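Pesticidal crystal protein Cry4Aa (Bacillus thuringiensis, PDB 2C9K) binds midgut epithelial cells of mosquito larvae and promotes their colloid-osmotic lysis, acting as a pore-forming insecticidal toxin. Local coordinates at residues Y302-H316 against S332-K344. Numbering follows the deposited sequence.
Sequences YEKAQTTPNNFFTSH and SVFGNHNVTDKLK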
ATOM      1  N   TYR A 302       1.557   3.540  29.989  1.00 38.64           N
ATOM      2  CA  TYR A 302       1.694   3.778  31.422  1.00 39.78           C
ATOM      3  C   TYR A 302       0.552   4.664  31.925  1.00 41.17           C
ATOM      4  O   TYR A 302       0.199   5.655  31.288  1.00 41.96           O
ATOM      5  CB  TYR A 302       3.010   4.482  31.745  1.00 38.60           C
ATOM      6  CG  TYR A 302       4.257   3.674  31.517  1.00 38.28           C
ATOM      7  CD1 TYR A 302       4.931   3.723  30.298  1.00 39.40           C
ATOM      8  CD2 TYR A 302       4.795   2.892  32.535  1.00 38.61           C
ATOM      9  CE1 TYR A 302       6.121   3.015  30.104  1.00 38.34           C
ATOM     10  CE2 TYR A 302       5.978   2.180  32.353  1.00 37.43           C
ATOM     11  CZ  TYR A 302       6.635   2.248  31.138  1.00 37.63           C
ATOM     12  OH  TYR A 302       7.801   1.543  30.961  1.00 37.47           O
ATOM     13  N   GLU A 303      -0.017   4.307  33.072  1.00 43.28           N
ATOM     14  CA  GLU A 303      -1.100   5.083  33.672  1.00 45.96           C
ATOM     15  C   GLU A 303      -0.557   5.738  34.935  1.00 46.14           C
ATOM     16  O   GLU A 303       0.533   5.398  35.392  1.00 45.07           O
ATOM     17  CB  GLU A 303      -2.263   4.170  34.046  1.00 48.17           C
ATOM     18  CG  GLU A 303      -1.838   3.025  34.946  1.00 50.74           C
ATOM     19  CD  GLU A 303      -3.010   2.268  35.522  1.00 52.02           C
ATOM     20  OE1 GLU A 303      -3.842   1.766  34.738  1.00 52.90           O
ATOM     21  OE2 GLU A 303      -3.092   2.176  36.765  1.00 52.74           O
ATOM     22  N   LYS A 304      -1.313   6.670  35.505  1.00 47.18           N
ATOM     23  CA  LYS A 304      -0.867   7.344  36.719  1.00 48.79           C
ATOM     24  C   LYS A 304      -1.121   6.486  37.960  1.00 49.51           C
ATOM     25  O   LYS A 304      -2.098   5.733  38.017  1.00 49.66           O
ATOM     26  CB  LYS A 304      -1.565   8.703  36.856  1.00 48.49           C
ATOM     27  CG  LYS A 304      -1.071   9.738  35.851  1.00 48.18           C
ATOM     28  CD  LYS A 304      -1.719  11.097  36.042  1.00 46.98           C
ATOM     29  CE  LYS A 304      -3.188  11.070  35.677  1.00 48.13           C
ATOM     30  NZ  LYS A 304      -3.792  12.431  35.804  1.00 49.70           N
ATOM     31  N   ALA A 305      -0.230   6.598  38.943  1.00 50.16           N
ATOM     32  CA  ALA A 305      -0.341   5.838  40.187  1.00 51.54           C
ATOM     33  C   ALA A 305      -1.651   6.086  40.927  1.00 52.65           C
ATOM     34  O   ALA A 305      -2.137   5.214  41.649  1.00 53.31           O
ATOM     35  CB  ALA A 305       0.822   6.165  41.097  1.00 50.97           C
ATOM     36  N   GLN A 306      -2.224   7.272  40.750  1.00 53.22           N
ATOM     37  CA  GLN A 306      -3.475   7.611  41.413  1.00 54.04           C
ATOM     38  C   GLN A 306      -4.510   6.513  41.203  1.00 55.75           C
ATOM     39  O   GLN A 306      -4.295   5.577  40.432  1.00 55.84           O
ATOM     40  CB  GLN A 306      -4.026   8.929  40.868  1.00 53.73           C
ATOM     41  CG  GLN A 306      -4.637   8.827  39.478  1.00 53.64           C
ATOM     42  CD  GLN A 306      -5.262  10.132  39.005  1.00 53.46           C
ATOM     43  OE1 GLN A 306      -4.560  11.097  38.690  1.00 53.54           O
ATOM     44  NE2 GLN A 306      -6.589  10.168  38.959  1.00 52.80           N
ATOM     45  N   THR A 307      -5.636   6.638  41.897  1.00 57.48           N
ATOM     46  CA  THR A 307      -6.721   5.671  41.786  1.00 58.40           C
ATOM     47  C   THR A 307      -8.016   6.419  41.559  1.00 58.62           C
ATOM     48  O   THR A 307      -8.999   5.850  41.091  1.00 58.36           O
ATOM     49  CB  THR A 307      -6.884   4.846  43.066  1.00 59.38           C
ATOM     50  OG1 THR A 307      -5.625   4.262  43.423  1.00 61.09           O
ATOM     51  CG2 THR A 307      -7.913   3.744  42.850  1.00 60.31           C
ATOM     52  N   THR A 308      -8.011   7.701  41.908  1.00 58.81           N
ATOM     53  CA  THR A 308      -9.186   8.544  41.741  1.00 59.61           C
ATOM     54  C   THR A 308      -9.511   8.666  40.261  1.00 59.51           C
ATOM     55  O   THR A 308      -8.624   8.551  39.415  1.00 60.23           O
ATOM     56  CB  THR A 308      -8.939   9.941  42.313  1.00 60.77           C
ATOM     57  OG1 THR A 308      -7.736  10.477  41.750  1.00 61.58           O
ATOM     58  CG2 THR A 308      -8.807   9.879  43.829  1.00 60.91           C
ATOM     59  N   PRO A 309     -10.789   8.901  39.926  1.00 58.53           N
ATOM     60  CA  PRO A 309     -11.223   9.033  38.533  1.00 57.26           C
ATOM     61  C   PRO A 309     -10.378   9.993  37.699  1.00 56.15           C
ATOM     62  O   PRO A 309      -9.551  10.745  38.229  1.00 55.69           O
ATOM     63  CB  PRO A 309     -12.670   9.501  38.669  1.00 58.64           C
ATOM     64  CG  PRO A 309     -13.118   8.813  39.928  1.00 58.65           C
ATOM     65  CD  PRO A 309     -11.932   9.063  40.843  1.00 59.11           C
ATOM     66  N   ASN A 310     -10.596   9.949  36.387  1.00 54.53           N
ATOM     67  CA  ASN A 310      -9.883  10.801  35.442  1.00 51.77           C
ATOM     68  C   ASN A 310      -8.417  10.450  35.248  1.00 48.81           C
ATOM     69  O   ASN A 310      -7.571  11.336  35.107  1.00 48.50           O
ATOM     70  CB  ASN A 310     -10.002  12.263  35.861  1.00 52.87           C
ATOM     71  CG  ASN A 310     -11.415  12.760  35.783  1.00 54.64           C
ATOM     72  OD1 ASN A 310     -12.057  12.660  34.736  1.00 56.92           O
ATOM     73  ND2 ASN A 310     -11.917  13.303  36.887  1.00 55.88           N
ATOM     74  N   ASN A 311      -8.113   9.157  35.254  1.00 44.95           N
ATOM     75  CA  ASN A 311      -6.742   8.729  35.036  1.00 41.35           C
ATOM     76  C   ASN A 311      -6.611   8.657  33.513  1.00 39.01           C
ATOM     77  O   ASN A 311      -7.610   8.594  32.789  1.00 37.01           O
ATOM     78  CB  ASN A 311      -6.488   7.345  35.648  1.00 40.44           C
ATOM     79  CG  ASN A 311      -5.011   7.097  35.964  1.00 43.00           C
ATOM     80  OD1 ASN A 311      -4.117   7.526  35.228  1.00 44.72           O
ATOM     81  ND2 ASN A 311      -4.754   6.388  37.059  1.00 43.48           N
ATOM     82  N   PHE A 312      -5.381   8.702  33.028  1.00 36.06           N
ATOM     83  CA  PHE A 312      -5.147   8.615  31.606  1.00 34.05           C
ATOM     84  C   PHE A 312      -3.753   8.068  31.389  1.00 33.52           C
ATOM     85  O   PHE A 312      -2.970   7.944  32.335  1.00 31.97           O
ATOM     86  CB  PHE A 312      -5.325   9.988  30.937  1.00 33.65           C
ATOM     87  CG  PHE A 312      -4.467  11.076  31.515  1.00 32.55           C
ATOM     88  CD1 PHE A 312      -3.085  11.056  31.361  1.00 32.45           C
ATOM     89  CD2 PHE A 312      -5.046  12.135  32.203  1.00 32.50           C
ATOM     90  CE1 PHE A 312      -2.290  12.072  31.882  1.00 31.02           C
ATOM     91  CE2 PHE A 312      -4.261  13.154  32.726  1.00 32.75           C
ATOM     92  CZ  PHE A 312      -2.878  13.121  32.564  1.00 31.89           C
ATOM     93  N   PHE A 313      -3.444   7.716  30.147  1.00 32.39           N
ATOM     94  CA  PHE A 313      -2.134   7.178  29.865  1.00 31.74           C
ATOM     95  C   PHE A 313      -1.118   8.287  29.692  1.00 32.08           C
ATOM     96  O   PHE A 313      -1.181   9.112  28.783  1.00 31.35           O
ATOM     97  CB  PHE A 313      -2.195   6.251  28.655  1.00 31.37           C
ATOM     98  CG  PHE A 313      -2.975   4.993  28.914  1.00 30.76           C
ATOM     99  CD1 PHE A 313      -4.098   4.682  28.154  1.00 30.42           C
ATOM    100  CD2 PHE A 313      -2.604   4.135  29.947  1.00 30.31           C
ATOM    101  CE1 PHE A 313      -4.843   3.535  28.420  1.00 31.06           C
ATOM    102  CE2 PHE A 313      -3.338   2.987  30.223  1.00 29.75           C
ATOM    103  CZ  PHE A 313      -4.461   2.684  29.459  1.00 30.69           C
ATOM    104  N   THR A 314      -0.191   8.303  30.633  1.00 32.44           N
ATOM    105  CA  THR A 314       0.869   9.276  30.676  1.00 32.19           C
ATOM    106  C   THR A 314       1.791   9.211  29.474  1.00 32.11           C
ATOM    107  O   THR A 314       2.093  10.234  28.861  1.00 31.62           O
ATOM    108  CB  THR A 314       1.672   9.069  31.957  1.00 32.57           C
ATOM    109  OG1 THR A 314       1.154   9.943  32.967  1.00 36.60           O
ATOM    110  CG2 THR A 314       3.147   9.322  31.740  1.00 31.64           C
ATOM    111  N   SER A 315       2.230   8.001  29.147  1.00 32.36           N
ATOM    112  CA  SER A 315       3.159   7.783  28.040  1.00 32.08           C
ATOM    113  C   SER A 315       2.994   6.369  27.484  1.00 31.16           C
ATOM    114  O   SER A 315       2.139   5.618  27.953  1.00 31.98           O
ATOM    115  CB  SER A 315       4.585   7.966  28.556  1.00 31.90           C
ATOM    116  OG  SER A 315       4.774   7.190  29.730  1.00 30.34           O
ATOM    117  N   HIS A 316       3.803   6.002  26.492  1.00 28.87           N
ATOM    118  CA  HIS A 316       3.712   4.658  25.934  1.00 29.10           C
ATOM    119  C   HIS A 316       4.901   4.289  25.069  1.00 28.48           C
ATOM    120  O   HIS A 316       5.731   5.131  24.756  1.00 29.80           O
ATOM    121  CB  HIS A 316       2.430   4.497  25.109  1.00 28.88           C
ATOM    122  CG  HIS A 316       2.497   5.129  23.755  1.00 30.52           C
ATOM    123  ND1 HIS A 316       2.499   6.494  23.566  1.00 32.25           N
ATOM    124  CD2 HIS A 316       2.553   4.580  22.519  1.00 30.76           C
ATOM    125  CE1 HIS A 316       2.549   6.758  22.273  1.00 30.12           C
ATOM    126  NE2 HIS A 316       2.583   5.614  21.616  1.00 29.56           N
ATOM    127  N   SER A 332      10.571   4.078  21.173  1.00 31.37           N
ATOM    128  CA  SER A 332      10.855   5.142  22.127  1.00 31.74           C
ATOM    129  C   SER A 332       9.677   5.212  23.068  1.00 32.10           C
ATOM    130  O   SER A 332       8.619   4.661  22.785  1.00 32.58           O
ATOM    131  CB  SER A 332      11.011   6.489  21.423  1.00 30.08           C
ATOM    132  OG  SER A 332      12.207   6.537  20.670  1.00 33.08           O
ATOM    133  N   VAL A 333       9.857   5.872  24.199  1.00 32.54           N
ATOM    134  CA  VAL A 333       8.754   6.006  25.125  1.00 33.50           C
ATOM    135  C   VAL A 333       8.189   7.385  24.863  1.00 34.61           C
ATOM    136  O   VAL A 333       8.703   8.375  25.373  1.00 36.88           O
ATOM    137  CB  VAL A 333       9.216   5.903  26.597  1.00 32.54           C
ATOM    138  CG1 VAL A 333       8.043   6.156  27.527  1.00 32.24           C
ATOM    139  CG2 VAL A 333       9.792   4.525  26.866  1.00 31.82           C
ATOM    140  N   PHE A 334       7.155   7.457  24.038  1.00 35.13           N
ATOM    141  CA  PHE A 334       6.536   8.737  23.736  1.00 37.02           C
ATOM    142  C   PHE A 334       5.788   9.194  24.983  1.00 38.14           C
ATOM    143  O   PHE A 334       5.610   8.415  25.917  1.00 38.81           O
ATOM    144  CB  PHE A 334       5.564   8.596  22.561  1.00 37.65           C
ATOM    145  CG  PHE A 334       6.155   7.907  21.363  1.00 37.46           C
ATOM    146  CD1 PHE A 334       6.189   6.521  21.288  1.00 37.33           C
ATOM    147  CD2 PHE A 334       6.683   8.644  20.310  1.00 38.15           C
ATOM    148  CE1 PHE A 334       6.737   5.875  20.179  1.00 36.12           C
ATOM    149  CE2 PHE A 334       7.234   8.005  19.199  1.00 37.69           C
ATOM    150  CZ  PHE A 334       7.256   6.616  19.139  1.00 36.56           C
ATOM    151  N   GLY A 335       5.361  10.453  25.003  1.00 39.29           N
ATOM    152  CA  GLY A 335       4.637  10.969  26.153  1.00 40.50           C
ATOM    153  C   GLY A 335       5.529  11.506  27.260  1.00 41.88           C
ATOM    154  O   GLY A 335       6.717  11.743  27.062  1.00 43.01           O
ATOM    155  N   ASN A 336       4.953  11.700  28.438  0.50 43.06           N
ATOM    156  CA  ASN A 336       5.709  12.210  29.568  0.50 43.76           C
ATOM    157  C   ASN A 336       5.688  11.180  30.682  0.50 43.65           C
ATOM    158  O   ASN A 336       4.933  11.301  31.638  0.50 43.09           O
ATOM    159  CB  ASN A 336       5.096  13.518  30.053  0.50 46.25           C
ATOM    160  CG  ASN A 336       5.949  14.207  31.087  1.00 48.53           C
ATOM    161  OD1 ASN A 336       5.610  15.288  31.564  1.00 51.53           O
ATOM    162  ND2 ASN A 336       7.068  13.589  31.441  1.00 49.74           N
ATOM    163  N   HIS A 337       6.538  10.170  30.545  1.00 44.75           N
ATOM    164  CA  HIS A 337       6.634   9.069  31.501  1.00 46.41           C
ATOM    165  C   HIS A 337       7.084   9.440  32.912  1.00 49.08           C
ATOM    166  O   HIS A 337       8.241   9.797  33.129  1.00 49.43           O
ATOM    167  CB  HIS A 337       7.586   7.998  30.957  1.00 42.58           C
ATOM    168  CG  HIS A 337       7.680   6.778  31.818  1.00 39.65           C
ATOM    169  ND1 HIS A 337       8.834   6.035  31.934  1.00 39.15           N
ATOM    170  CD2 HIS A 337       6.757   6.157  32.588  1.00 37.91           C
ATOM    171  CE1 HIS A 337       8.619   5.011  32.739  1.00 37.15           C
ATOM    172  NE2 HIS A 337       7.366   5.062  33.149  1.00 37.07           N
ATOM    173  N   ASN A 338       6.170   9.348  33.873  1.00 51.71           N
ATOM    174  CA  ASN A 338       6.517   9.635  35.258  1.00 54.76           C
ATOM    175  C   ASN A 338       7.379   8.439  35.655  1.00 56.01           C
ATOM    176  O   ASN A 338       7.576   7.529  34.854  1.00 57.05           O
ATOM    177  CB  ASN A 338       5.271   9.672  36.156  1.00 57.16           C
ATOM    178  CG  ASN A 338       4.006  10.082  35.410  1.00 60.22           C
ATOM    179  OD1 ASN A 338       3.891  11.206  34.903  1.00 60.75           O
ATOM    180  ND2 ASN A 338       3.038   9.161  35.350  1.00 59.34           N
ATOM    181  N   VAL A 339       7.883   8.425  36.883  1.00 57.10           N
ATOM    182  CA  VAL A 339       8.713   7.308  37.332  1.00 57.22           C
ATOM    183  C   VAL A 339       7.936   6.395  38.277  1.00 56.87           C
ATOM    184  O   VAL A 339       8.405   5.316  38.640  1.00 56.13           O
ATOM    185  CB  VAL A 339       9.975   7.814  38.061  1.00 58.01           C
ATOM    186  CG1 VAL A 339      10.940   6.664  38.292  1.00 56.57           C
ATOM    187  CG2 VAL A 339      10.630   8.930  37.248  1.00 59.37           C
ATOM    188  N   THR A 340       6.740   6.836  38.658  1.00 56.23           N
ATOM    189  CA  THR A 340       5.890   6.082  39.568  1.00 56.07           C
ATOM    190  C   THR A 340       4.578   5.642  38.926  1.00 56.15           C
ATOM    191  O   THR A 340       3.585   5.450  39.626  1.00 56.05           O
ATOM    192  CB  THR A 340       5.542   6.919  40.815  1.00 56.63           C
ATOM    193  OG1 THR A 340       4.756   8.051  40.420  1.00 54.64           O
ATOM    194  CG2 THR A 340       6.815   7.394  41.519  1.00 56.30           C
ATOM    195  N   ASP A 341       4.568   5.481  37.607  1.00 56.48           N
ATOM    196  CA  ASP A 341       3.353   5.066  36.898  1.00 56.46           C
ATOM    197  C   ASP A 341       3.269   3.570  36.623  1.00 54.55           C
ATOM    198  O   ASP A 341       4.279   2.873  36.601  1.00 54.31           O
ATOM    199  CB  ASP A 341       3.221   5.832  35.583  1.00 59.32           C
ATOM    200  CG  ASP A 341       4.557   6.235  35.012  1.00 62.37           C
ATOM    201  OD1 ASP A 341       5.525   5.450  35.141  1.00 63.38           O
ATOM    202  OD2 ASP A 341       4.631   7.337  34.423  1.00 63.01           O
ATOM    203  N   LYS A 342       2.048   3.090  36.406  1.00 52.64           N
ATOM    204  CA  LYS A 342       1.799   1.678  36.145  1.00 51.82           C
ATOM    205  C   LYS A 342       1.737   1.306  34.670  1.00 50.56           C
ATOM    206  O   LYS A 342       1.141   2.010  33.857  1.00 50.50           O
ATOM    207  CB  LYS A 342       0.489   1.234  36.798  1.00 53.38           C
ATOM    208  CG  LYS A 342       0.610   0.760  38.231  1.00 55.27           C
ATOM    209  CD  LYS A 342      -0.655   0.018  38.643  1.00 55.96           C
ATOM    210  CE  LYS A 342      -0.885  -1.204  37.758  1.00 55.64           C
ATOM    211  NZ  LYS A 342      -2.142  -1.937  38.092  1.00 55.26           N
ATOM    212  N   LEU A 343       2.332   0.166  34.342  1.00 48.45           N
ATOM    213  CA  LEU A 343       2.350  -0.317  32.978  1.00 46.30           C
ATOM    214  C   LEU A 343       1.135  -1.206  32.693  1.00 44.88           C
ATOM    215  O   LEU A 343       0.905  -2.204  33.373  1.00 44.28           O
ATOM    216  CB  LEU A 343       3.653  -1.090  32.723  1.00 47.00           C
ATOM    217  CG  LEU A 343       4.040  -1.372  31.263  1.00 47.97           C
ATOM    218  CD1 LEU A 343       4.037  -0.065  30.487  1.00 50.35           C
ATOM    219  CD2 LEU A 343       5.411  -2.020  31.183  1.00 45.40           C
ATOM    220  N   LYS A 344       0.343  -0.809  31.702  1.00 43.57           N
ATOM    221  CA  LYS A 344      -0.834  -1.570  31.278  1.00 41.33           C
ATOM    222  C   LYS A 344      -0.492  -2.020  29.868  1.00 40.72           C
ATOM    223  O   LYS A 344      -0.605  -1.247  28.918  1.00 40.38           O
ATOM    224  CB  LYS A 344      -2.086  -0.687  31.231  1.00 40.14           C
ATOM    225  CG  LYS A 344      -2.709  -0.357  32.576  1.00 39.22           C
ATOM    226  CD  LYS A 344      -3.276  -1.592  33.239  1.00 38.17           C
ATOM    227  CE  LYS A 344      -4.256  -1.230  34.340  1.00 38.23           C
ATOM    228  NZ  LYS A 344      -5.538  -0.679  33.811  1.00 35.50           N
TER
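L343 turns CG away from its backbone N (chi1 -165°) and Y302 holds CG anti to the carbonyl carbon (chi1 -68°), and the leucine methyl CD1 thereby lies over the centre of the tyrosine ring, 3.4 Å from its centroid, a CH-pi contact. On the opposite face rests the imidazole of H337, whose NE2 is 3.3 Å from Y302 CE2; the two planes meet obliquely, at 33°. A broad flat ring suits this place because both faces are used. Y302 and L343 form a non-hydrogen-bonded antiparallel pair, and the next pair is joined by E303 N to K342 O, 2.7 Å and nearly straight. E303 runs alongside K342, and E303 OE1 and K344 NZ form a salt bridge of 3.1 Å; OE1 also accepts from G394 N and NZ donates to T392 O, backbone at the end of strand 386-392 and just after it. In the loop before strand 342-347, N338 ND2 donates to T314 OG1 (3.1 Å). G335, whose positive phi suits glycine, pairs with S315 in a non-hydrogen-bonded position. F334 CD1 lies over a face of the H316 ring near its rim, while H316 NE2 hydrogen-bonds I437 O. Within the domain between the helical and C-terminal parts, the contact joins both outer strands, 329-335 and 342-347, of a four-stranded antiparallel sheet to its inner strands, 313-322 and 294-303, while F334 and H316 pack against strand 432-440.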